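Local coordinates for protein RNA-dependent RNA Polymerase (Bombyx mori cytoplasmic polyhedrosis virus, PDB 6TZ0) that synthesises RNA on RNA templates, transcribing the double-stranded viral genome into plus strands and copying plus strands into complementary minus strands, at residues F206-C211 against D341-A346; E245-K250 against D483-A488; V477-S482 against T743-K748. All coordinates share one frame; numbering follows the deposited sequence.

Contact 1: residues F206-C211 against D341-A346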
loop_
_atom_site.group_PDB
_atom_site.type_symbol
_atom_site.label_atom_id
_atom_site.label_comp_id
_atom_site.label_asym_id
_atom_site.label_seq_id
_atom_site.Cartn_x
_atom_site.Cartn_y
_atom_site.Cartn_z
ATOM N N PHE A 206 29.169 -8.940 -1.860
ATOM C CA PHE A 206 29.646 -10.095 -1.118
ATOM C C PHE A 206 30.181 -9.741 0.249
ATOM O O PHE A 206 30.337 -10.638 1.079
ATOM C CB PHE A 206 30.688 -10.842 -1.921
ATOM C CG PHE A 206 30.093 -11.619 -3.009
ATOM C CD1 PHE A 206 29.495 -12.835 -2.737
ATOM C CD2 PHE A 206 30.060 -11.121 -4.289
ATOM C CE1 PHE A 206 28.906 -13.550 -3.729
ATOM C CE2 PHE A 206 29.474 -11.836 -5.286
ATOM C CZ PHE A 206 28.897 -13.049 -4.999
ATOM N N VAL A 207 30.424 -8.462 0.519
ATOM C CA VAL A 207 30.660 -8.036 1.892
ATOM C C VAL A 207 29.417 -8.293 2.731
ATOM O O VAL A 207 29.492 -8.858 3.829
ATOM C CB VAL A 207 31.075 -6.556 1.917
ATOM C CG1 VAL A 207 31.317 -6.086 3.340
ATOM C CG2 VAL A 207 32.299 -6.349 1.066
ATOM N N TYR A 208 28.247 -7.951 2.187
ATOM C CA TYR A 208 26.992 -8.194 2.883
ATOM C C TYR A 208 26.662 -9.677 2.929
ATOM O O TYR A 208 26.075 -10.152 3.908
ATOM C CB TYR A 208 25.864 -7.425 2.204
ATOM C CG TYR A 208 26.090 -5.937 2.092
ATOM C CD1 TYR A 208 26.142 -5.142 3.226
ATOM C CD2 TYR A 208 26.168 -5.318 0.854
ATOM C CE1 TYR A 208 26.334 -3.784 3.132
ATOM C CE2 TYR A 208 26.347 -3.954 0.750
ATOM C CZ TYR A 208 26.427 -3.193 1.894
ATOM O OH TYR A 208 26.602 -1.834 1.814
ATOM N N THR A 209 27.038 -10.417 1.885
ATOM C CA THR A 209 26.854 -11.867 1.879
ATOM C C THR A 209 27.692 -12.542 2.963
ATOM O O THR A 209 27.199 -13.425 3.678
ATOM C CB THR A 209 27.209 -12.426 0.503
ATOM O OG1 THR A 209 26.429 -11.758 -0.494
ATOM C CG2 THR A 209 26.925 -13.908 0.431
ATOM N N CYS A 210 28.958 -12.131 3.105
ATOM C CA CYS A 210 29.804 -12.629 4.183
ATOM C C CYS A 210 29.285 -12.217 5.553
ATOM O O CYS A 210 29.398 -12.995 6.507
ATOM C CB CYS A 210 31.242 -12.138 4.002
ATOM S SG CYS A 210 32.143 -12.864 2.626
ATOM N N CYS A 211 28.706 -11.015 5.665
ATOM C CA CYS A 211 28.082 -10.604 6.922
ATOM C C CYS A 211 26.895 -11.493 7.278
ATOM O O CYS A 211 26.717 -11.864 8.445
ATOM C CB CYS A 211 27.647 -9.142 6.855
ATOM S SG CYS A 211 28.975 -7.935 6.908
ATOM N N ASP A 341 19.988 -14.586 1.014
ATOM C CA ASP A 341 21.195 -13.785 1.124
ATOM C C ASP A 341 21.112 -12.715 2.199
ATOM O O ASP A 341 22.151 -12.279 2.700
ATOM C CB ASP A 341 21.464 -13.098 -0.212
ATOM C CG ASP A 341 22.883 -12.631 -0.366
ATOM O OD1 ASP A 341 23.732 -12.960 0.483
ATOM O OD2 ASP A 341 23.150 -11.916 -1.348
ATOM N N GLY A 342 19.915 -12.259 2.545
ATOM C CA GLY A 342 19.751 -11.187 3.485
ATOM C C GLY A 342 19.645 -9.815 2.856
ATOM O O GLY A 342 18.912 -8.971 3.372
ATOM N N THR A 343 20.341 -9.576 1.747
ATOM C CA THR A 343 20.309 -8.267 1.109
ATOM C C THR A 343 18.955 -8.010 0.464
ATOM O O THR A 343 18.246 -8.936 0.066
ATOM C CB THR A 343 21.392 -8.156 0.039
ATOM O OG1 THR A 343 21.115 -9.081 -1.019
ATOM C CG2 THR A 343 22.730 -8.488 0.622
ATOM N N PHE A 344 18.599 -6.735 0.357
ATOM C CA PHE A 344 17.383 -6.392 -0.361
ATOM C C PHE A 344 17.698 -6.324 -1.846
ATOM O O PHE A 344 18.691 -5.722 -2.257
ATOM C CB PHE A 344 16.791 -5.070 0.117
ATOM C CG PHE A 344 16.163 -5.119 1.490
ATOM C CD1 PHE A 344 16.117 -6.278 2.242
ATOM C CD2 PHE A 344 15.534 -4.004 1.988
ATOM C CE1 PHE A 344 15.526 -6.293 3.492
ATOM C CE2 PHE A 344 14.936 -4.010 3.232
ATOM C CZ PHE A 344 14.931 -5.155 3.980
ATOM N N LEU A 345 16.862 -6.961 -2.646
ATOM C CA LEU A 345 17.119 -7.156 -4.063
ATOM C C LEU A 345 16.655 -5.914 -4.816
ATOM O O LEU A 345 15.475 -5.557 -4.755
ATOM C CB LEU A 345 16.386 -8.408 -4.546
ATOM C CG LEU A 345 16.942 -9.819 -4.294
ATOM C CD1 LEU A 345 16.986 -10.244 -2.837
ATOM C CD2 LEU A 345 16.082 -10.805 -5.038
ATOM N N ALA A 346 17.575 -5.248 -5.512
ATOM C CA ALA A 346 17.250 -3.974 -6.137
ATOM C C ALA A 346 18.125 -3.711 -7.346
ATOM O O ALA A 346 19.346 -3.853 -7.271
ATOM C CB ALA A 346 17.428 -2.815 -5.165
#
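T209 carries its OG1 anti to the carbonyl carbon (chi1 -56°), and D341 carries its CG anti to the backbone N (chi1 -161°). These torsions bring the threonine hydroxyl and the aspartate carboxylate together, with the two side chains crossing at about a right angle. OG1 of T209 lies 3.1 Å from OD1 of D341. The hydroxyl has one proton and a second acceptor, the carbonyl O of T205 one turn earlier, so the bond to D341 is not settled. The methyl of T209 touches the same oxygen: CG2 is 3.3 Å from OD1 of D341.

The other carboxylate oxygen has partners on helix 242-248. OD2 of D341 takes a hydrogen bond from Y242 and a salt bridge from K246. The carboxylate is buried, and these partners would probably favour its charged form.

Next to this polar group is a small apolar one. CG2 of T343 meets CB of Y208 at 3.7 Å and approaches the tyrosine ring obliquely. The ring leads away from the loop, and its hydroxyl bonds the backbone N of K139.

All four touching residues are buried. The first turns of helix 206-218, in the N-terminal region of the polymerase, are thus packed on the connection between helices 325-339 and 349-356, around a buried carboxylate that also reaches helix 242-248.

Contact 2: residues E245-K250 against D483-A488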
loop_
_atom_site.group_PDB
_atom_site.type_symbol
_atom_site.label_atom_id
_atom_site.label_comp_id
_atom_site.label_asym_id
_atom_site.label_seq_id
_atom_site.Cartn_x
_atom_site.Cartn_y
_atom_site.Cartn_z
ATOM N N GLU A 245 20.046 -15.935 -10.759
ATOM C CA GLU A 245 20.207 -17.338 -10.411
ATOM C C GLU A 245 19.695 -17.631 -9.010
ATOM O O GLU A 245 19.204 -18.730 -8.760
ATOM C CB GLU A 245 21.664 -17.759 -10.555
ATOM C CG GLU A 245 22.107 -17.854 -11.994
ATOM C CD GLU A 245 21.406 -18.972 -12.737
ATOM O OE1 GLU A 245 21.127 -20.018 -12.115
ATOM O OE2 GLU A 245 21.121 -18.802 -13.940
ATOM N N LYS A 246 19.790 -16.666 -8.090
ATOM C CA LYS A 246 19.170 -16.840 -6.776
ATOM C C LYS A 246 17.656 -16.952 -6.878
ATOM O O LYS A 246 17.048 -17.820 -6.243
ATOM C CB LYS A 246 19.546 -15.680 -5.863
ATOM C CG LYS A 246 20.896 -15.785 -5.211
ATOM C CD LYS A 246 21.330 -14.411 -4.784
ATOM C CE LYS A 246 20.454 -13.834 -3.719
ATOM N NZ LYS A 246 20.928 -12.468 -3.411
ATOM N N LEU A 247 17.030 -16.092 -7.681
ATOM C CA LEU A 247 15.586 -16.152 -7.856
ATOM C C LEU A 247 15.138 -17.371 -8.647
ATOM O O LEU A 247 13.978 -17.774 -8.523
ATOM C CB LEU A 247 15.085 -14.890 -8.552
ATOM C CG LEU A 247 15.153 -13.592 -7.760
ATOM C CD1 LEU A 247 14.764 -12.428 -8.643
ATOM C CD2 LEU A 247 14.246 -13.680 -6.556
ATOM N N LYS A 248 16.011 -17.968 -9.458
ATOM C CA LYS A 248 15.549 -19.078 -10.279
ATOM C C LYS A 248 15.483 -20.395 -9.502
ATOM O O LYS A 248 14.643 -21.245 -9.813
ATOM C CB LYS A 248 16.435 -19.218 -11.517
ATOM C CG LYS A 248 15.841 -20.097 -12.599
ATOM C CD LYS A 248 16.664 -20.078 -13.862
ATOM C CE LYS A 248 17.648 -21.225 -13.895
ATOM N NZ LYS A 248 18.898 -20.951 -13.141
ATOM N N ILE A 249 16.323 -20.585 -8.485
ATOM C CA ILE A 249 16.323 -21.847 -7.748
ATOM C C ILE A 249 15.931 -21.627 -6.293
ATOM O O ILE A 249 16.290 -22.414 -5.413
ATOM C CB ILE A 249 17.684 -22.566 -7.874
ATOM C CG1 ILE A 249 18.872 -21.654 -7.547
ATOM C CG2 ILE A 249 17.858 -23.110 -9.269
ATOM C CD1 ILE A 249 19.391 -21.663 -6.128
ATOM N N LYS A 250 15.153 -20.575 -6.045
ATOM C CA LYS A 250 14.794 -20.179 -4.687
ATOM C C LYS A 250 13.843 -21.178 -4.030
ATOM O O LYS A 250 13.886 -21.355 -2.808
ATOM C CB LYS A 250 14.204 -18.764 -4.742
ATOM C CG LYS A 250 13.821 -18.090 -3.435
ATOM C CD LYS A 250 12.339 -18.208 -3.115
ATOM C CE LYS A 250 11.506 -17.554 -4.204
ATOM N NZ LYS A 250 11.783 -16.097 -4.315
ATOM N N ASP A 483 14.740 -11.576 -0.570
ATOM C CA ASP A 483 14.259 -12.868 -1.068
ATOM C C ASP A 483 13.052 -12.709 -2.001
ATOM O O ASP A 483 12.208 -13.601 -2.110
ATOM C CB ASP A 483 13.942 -13.817 0.100
ATOM C CG ASP A 483 13.985 -15.275 -0.293
ATOM O OD1 ASP A 483 14.339 -15.562 -1.452
ATOM O OD2 ASP A 483 13.648 -16.126 0.553
ATOM N N ARG A 484 12.963 -11.581 -2.706
ATOM C CA ARG A 484 11.770 -11.261 -3.478
ATOM C C ARG A 484 12.150 -10.218 -4.520
ATOM O O ARG A 484 13.134 -9.495 -4.361
ATOM C CB ARG A 484 10.646 -10.767 -2.548
ATOM C CG ARG A 484 9.218 -10.735 -3.107
ATOM C CD ARG A 484 8.814 -9.342 -3.564
ATOM N NE ARG A 484 7.408 -9.266 -3.946
ATOM C CZ ARG A 484 6.943 -9.541 -5.160
ATOM N NH1 ARG A 484 7.773 -9.912 -6.124
ATOM N NH2 ARG A 484 5.646 -9.441 -5.410
ATOM N N ARG A 485 11.344 -10.130 -5.577
ATOM C CA ARG A 485 11.570 -9.189 -6.668
ATOM C C ARG A 485 11.287 -7.749 -6.224
ATOM O O ARG A 485 11.031 -7.459 -5.054
ATOM C CB ARG A 485 10.707 -9.562 -7.866
ATOM C CG ARG A 485 11.079 -10.881 -8.505
ATOM C CD ARG A 485 10.118 -11.226 -9.629
ATOM N NE ARG A 485 8.768 -11.431 -9.113
ATOM C CZ ARG A 485 7.696 -11.651 -9.866
ATOM N NH1 ARG A 485 7.805 -11.713 -11.187
ATOM N NH2 ARG A 485 6.513 -11.821 -9.290
ATOM N N GLN A 486 11.338 -6.819 -7.180
ATOM C CA GLN A 486 11.401 -5.412 -6.799
ATOM C C GLN A 486 10.028 -4.822 -6.465
ATOM O O GLN A 486 9.957 -3.919 -5.627
ATOM C CB GLN A 486 12.101 -4.605 -7.894
ATOM C CG GLN A 486 12.557 -3.228 -7.434
ATOM C CD GLN A 486 13.320 -2.463 -8.483
ATOM O OE1 GLN A 486 13.479 -2.918 -9.608
ATOM N NE2 GLN A 486 13.812 -1.293 -8.112
ATOM N N ARG A 487 8.944 -5.322 -7.075
ATOM C CA ARG A 487 7.556 -5.062 -6.651
ATOM C C ARG A 487 7.203 -3.567 -6.714
ATOM O O ARG A 487 7.136 -2.859 -5.707
ATOM C CB ARG A 487 7.309 -5.662 -5.258
ATOM C CG ARG A 487 5.879 -5.620 -4.729
ATOM C CD ARG A 487 5.798 -6.297 -3.375
ATOM N NE ARG A 487 4.498 -6.114 -2.740
ATOM C CZ ARG A 487 3.438 -6.880 -2.966
ATOM N NH1 ARG A 487 2.297 -6.640 -2.336
ATOM N NH2 ARG A 487 3.514 -7.883 -3.829
ATOM N N ALA A 488 7.083 -3.080 -7.947
ATOM C CA ALA A 488 6.656 -1.703 -8.183
ATOM C C ALA A 488 5.230 -1.465 -7.692
ATOM O O ALA A 488 4.285 -2.108 -8.154
ATOM C CB ALA A 488 6.749 -1.384 -9.673
#
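The CA atoms come nearest at L247 and R484, 7.6 Å apart, where the end of helix 242-248 faces a non-regular loop, and the touching pairs are L247 with R485 and K250 with D483. The helix stops after K248, and I249 is the first residue to leave helical angles. K250 follows in the turn, and its side chain meets D483.

The lysine chain bends at chi2, chi3 and chi4, which folds it alongside the aspartate. Its CG lies 3.3 Å from OD1 of D483, an aliphatic contact with a carboxylate oxygen. The ammonium group reaches further along. NZ of K250 makes a weak hydrogen bond to the backbone O of D483 at 3.4 Å. Its salt bridge to OD1 of D483 is long, at 3.9 Å. The stronger partner of this carboxylate is R254, which bridges OD2 and also bonds the carbonyl O of K250.

The loop 478-488 joins antiparallel strands 474-477 and 489-491 of the central polymerase domain. R485 is a UTP-binding residue. Its place here is consistent with the arginine-rich motif F of the fingers in viral RNA polymerases.

L247 touches the stem of that arginine. CD1 of L247 meets CG of R485 at 4.0 Å, and the side chains cross at about a right angle. The contact uses the aliphatic base of R485, while A355 on helix 349-356 also packs against this side chain.

Contact 3: residues V477-S482 against T743-K748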
loop_
_atom_site.group_PDB
_atom_site.type_symbol
_atom_site.label_atom_id
_atom_site.label_comp_id
_atom_site.label_asym_id
_atom_site.label_seq_id
_atom_site.Cartn_x
_atom_site.Cartn_y
_atom_site.Cartn_z
ATOM N N VAL A 477 6.154 3.760 -8.089
ATOM C CA VAL A 477 7.269 3.866 -7.154
ATOM C C VAL A 477 7.672 2.458 -6.728
ATOM O O VAL A 477 6.825 1.587 -6.518
ATOM C CB VAL A 477 6.917 4.795 -5.964
ATOM C CG1 VAL A 477 5.681 4.322 -5.211
ATOM C CG2 VAL A 477 8.098 4.964 -5.016
ATOM N N GLU A 478 8.975 2.214 -6.667
ATOM C CA GLU A 478 9.476 0.863 -6.499
ATOM C C GLU A 478 9.645 0.521 -5.018
ATOM O O GLU A 478 9.377 1.332 -4.130
ATOM C CB GLU A 478 10.761 0.703 -7.308
ATOM C CG GLU A 478 11.829 1.738 -7.017
ATOM C CD GLU A 478 12.730 1.310 -5.896
ATOM O OE1 GLU A 478 12.729 0.102 -5.609
ATOM O OE2 GLU A 478 13.426 2.163 -5.304
ATOM N N ARG A 479 10.096 -0.702 -4.749
ATOM C CA ARG A 479 10.170 -1.230 -3.394
ATOM C C ARG A 479 11.405 -2.121 -3.284
ATOM O O ARG A 479 11.974 -2.550 -4.286
ATOM C CB ARG A 479 8.874 -1.995 -3.053
ATOM C CG ARG A 479 8.678 -2.393 -1.598
ATOM C CD ARG A 479 7.354 -3.082 -1.346
ATOM N NE ARG A 479 7.287 -3.594 0.020
ATOM C CZ ARG A 479 6.918 -2.872 1.072
ATOM N NH1 ARG A 479 6.579 -1.599 0.924
ATOM N NH2 ARG A 479 6.889 -3.422 2.278
ATOM N N GLN A 480 11.869 -2.338 -2.060
ATOM C CA GLN A 480 12.799 -3.412 -1.755
ATOM C C GLN A 480 12.216 -4.308 -0.679
ATOM O O GLN A 480 11.577 -3.827 0.261
ATOM C CB GLN A 480 14.152 -2.905 -1.253
ATOM C CG GLN A 480 15.176 -2.539 -2.290
ATOM C CD GLN A 480 14.885 -1.248 -2.991
ATOM O OE1 GLN A 480 14.762 -1.212 -4.205
ATOM N NE2 GLN A 480 14.779 -0.169 -2.227
ATOM N N GLN A 481 12.431 -5.610 -0.837
ATOM C CA GLN A 481 12.449 -6.537 0.282
ATOM C C GLN A 481 13.292 -7.733 -0.121
ATOM O O GLN A 481 13.433 -8.039 -1.306
ATOM C CB GLN A 481 11.050 -6.974 0.740
ATOM C CG GLN A 481 10.216 -7.764 -0.239
ATOM C CD GLN A 481 8.856 -8.081 0.355
ATOM O OE1 GLN A 481 8.584 -7.745 1.504
ATOM N NE2 GLN A 481 8.001 -8.730 -0.418
ATOM N N SER A 482 13.872 -8.384 0.879
ATOM C CA SER A 482 14.787 -9.483 0.627
ATOM C C SER A 482 14.027 -10.718 0.170
ATOM O O SER A 482 12.832 -10.871 0.440
ATOM C CB SER A 482 15.601 -9.794 1.880
ATOM O OG SER A 482 14.768 -10.221 2.938
ATOM N N THR A 743 21.563 -4.649 5.913
ATOM C CA THR A 743 21.144 -3.898 4.738
ATOM C C THR A 743 19.842 -3.155 5.020
ATOM O O THR A 743 19.178 -3.390 6.028
ATOM C CB THR A 743 20.984 -4.820 3.524
ATOM O OG1 THR A 743 19.946 -5.768 3.781
ATOM C CG2 THR A 743 22.266 -5.574 3.253
ATOM N N ARG A 744 19.486 -2.242 4.113
ATOM C CA ARG A 744 18.265 -1.454 4.235
ATOM C C ARG A 744 17.523 -1.394 2.911
ATOM O O ARG A 744 17.997 -1.865 1.875
ATOM C CB ARG A 744 18.533 -0.018 4.684
ATOM C CG ARG A 744 18.980 0.117 6.090
ATOM C CD ARG A 744 19.189 1.566 6.448
ATOM N NE ARG A 744 17.932 2.301 6.457
ATOM C CZ ARG A 744 17.132 2.381 7.513
ATOM N NH1 ARG A 744 17.462 1.772 8.641
ATOM N NH2 ARG A 744 16.003 3.071 7.444
ATOM N N GLU A 745 16.329 -0.798 2.967
ATOM C CA GLU A 745 15.591 -0.480 1.752
ATOM C C GLU A 745 16.084 0.822 1.142
ATOM O O GLU A 745 16.262 0.918 -0.077
ATOM C CB GLU A 745 14.094 -0.406 2.050
ATOM C CG GLU A 745 13.241 -0.056 0.843
ATOM C CD GLU A 745 11.758 -0.066 1.139
ATOM O OE1 GLU A 745 11.381 -0.326 2.301
ATOM O OE2 GLU A 745 10.968 0.184 0.203
ATOM N N ASP A 746 16.323 1.826 1.973
ATOM C CA ASP A 746 16.800 3.119 1.520
ATOM C C ASP A 746 18.101 3.486 2.222
ATOM O O ASP A 746 18.339 3.104 3.370
ATOM C CB ASP A 746 15.745 4.207 1.753
ATOM C CG ASP A 746 15.231 4.234 3.183
ATOM O OD1 ASP A 746 15.543 3.312 3.964
ATOM O OD2 ASP A 746 14.515 5.195 3.532
ATOM N N THR A 747 18.946 4.225 1.513
ATOM C CA THR A 747 20.137 4.796 2.122
ATOM C C THR A 747 19.718 5.993 2.959
ATOM O O THR A 747 19.041 6.897 2.461
ATOM C CB THR A 747 21.154 5.208 1.064
ATOM O OG1 THR A 747 21.558 4.058 0.311
ATOM C CG2 THR A 747 22.373 5.820 1.726
ATOM N N LYS A 748 20.108 5.996 4.228
ATOM C CA LYS A 748 19.700 7.049 5.142
ATOM C C LYS A 748 20.777 7.228 6.197
ATOM O O LYS A 748 21.248 6.243 6.773
ATOM C CB LYS A 748 18.360 6.705 5.799
ATOM C CG LYS A 748 17.782 7.807 6.661
ATOM C CD LYS A 748 16.506 7.352 7.351
ATOM C CE LYS A 748 15.344 7.283 6.373
ATOM N NZ LYS A 748 14.056 6.964 7.051
#
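The connection between strands 474-477 and 489-491 is part of the central polymerase domain and leads on to the UTP-binding R485. Its first half, with R479 and Q480, meets E745 on a loop that runs from strand 732-733 to helix 754-766. The CA atoms of Q480 and E745 are 5.4 Å apart.

E745 makes most of the contact from its side. Its CG is anti to the backbone N (chi1 179°) and the chain is extended beyond it, so the carboxylate is carried past Q480 towards R479. CG of E745 packs on CB of Q480 at 3.7 Å. The carboxylate then lies beside the backbone of the other loop, with OE2 of E745 3.5 Å from the N of Q480. The same OE2 is 3.9 Å from CG of R479, so it meets the aliphatic base of that arginine.

The chain of Q480 bends at chi2, which sets its terminal amide near the backbone carbonyl of E745. The amide and carboxylate planes of the pair stand 80° apart. A346 and K139 also touch this buried glutamine.

The loop of E745 carries a salt-bridge network of its own. NE of R744 donates to the O of D746 at 3.2 Å, with the oxygen in the guanidinium plane. NH2 of R744 also bridges OD1 of D746 at 3.5 Å, and K748 adds a longer link to D746. R744 ties this network to E759 on helix 754-766.

NH1 of R479 stays 4.8 Å from OE2 of E745, with guanidinium and carboxylate planes 71° apart. The opposite charges are not in contact, so any attraction is probably weak, and the contact rests on close fit of the E745 chain against Q480 and the stem of R479.

Contact 1 is fully buried, contact 3 partly buried, and contact 2 lies nearer the surface. Contacts 2 and 3 use two halves of the same connection, 478-488, and Q486 probably hydrogen-bonds E478 between them. Helix 242-248 belongs to contact 2 alone, but contact 1 leans on it, and L345 of contact 1 packs against L247 and the backbone of D483. Segment 341-346 touches both other contacts, with F344 against S482 and R744. The chemistry differs with place. Contact 1 centres on a buried carboxylate with several partners, contact 2 pairs a weak, long lysine grip with a leucine on an arginine stem, and contact 3 rests on a glutamate chain laid along a loop.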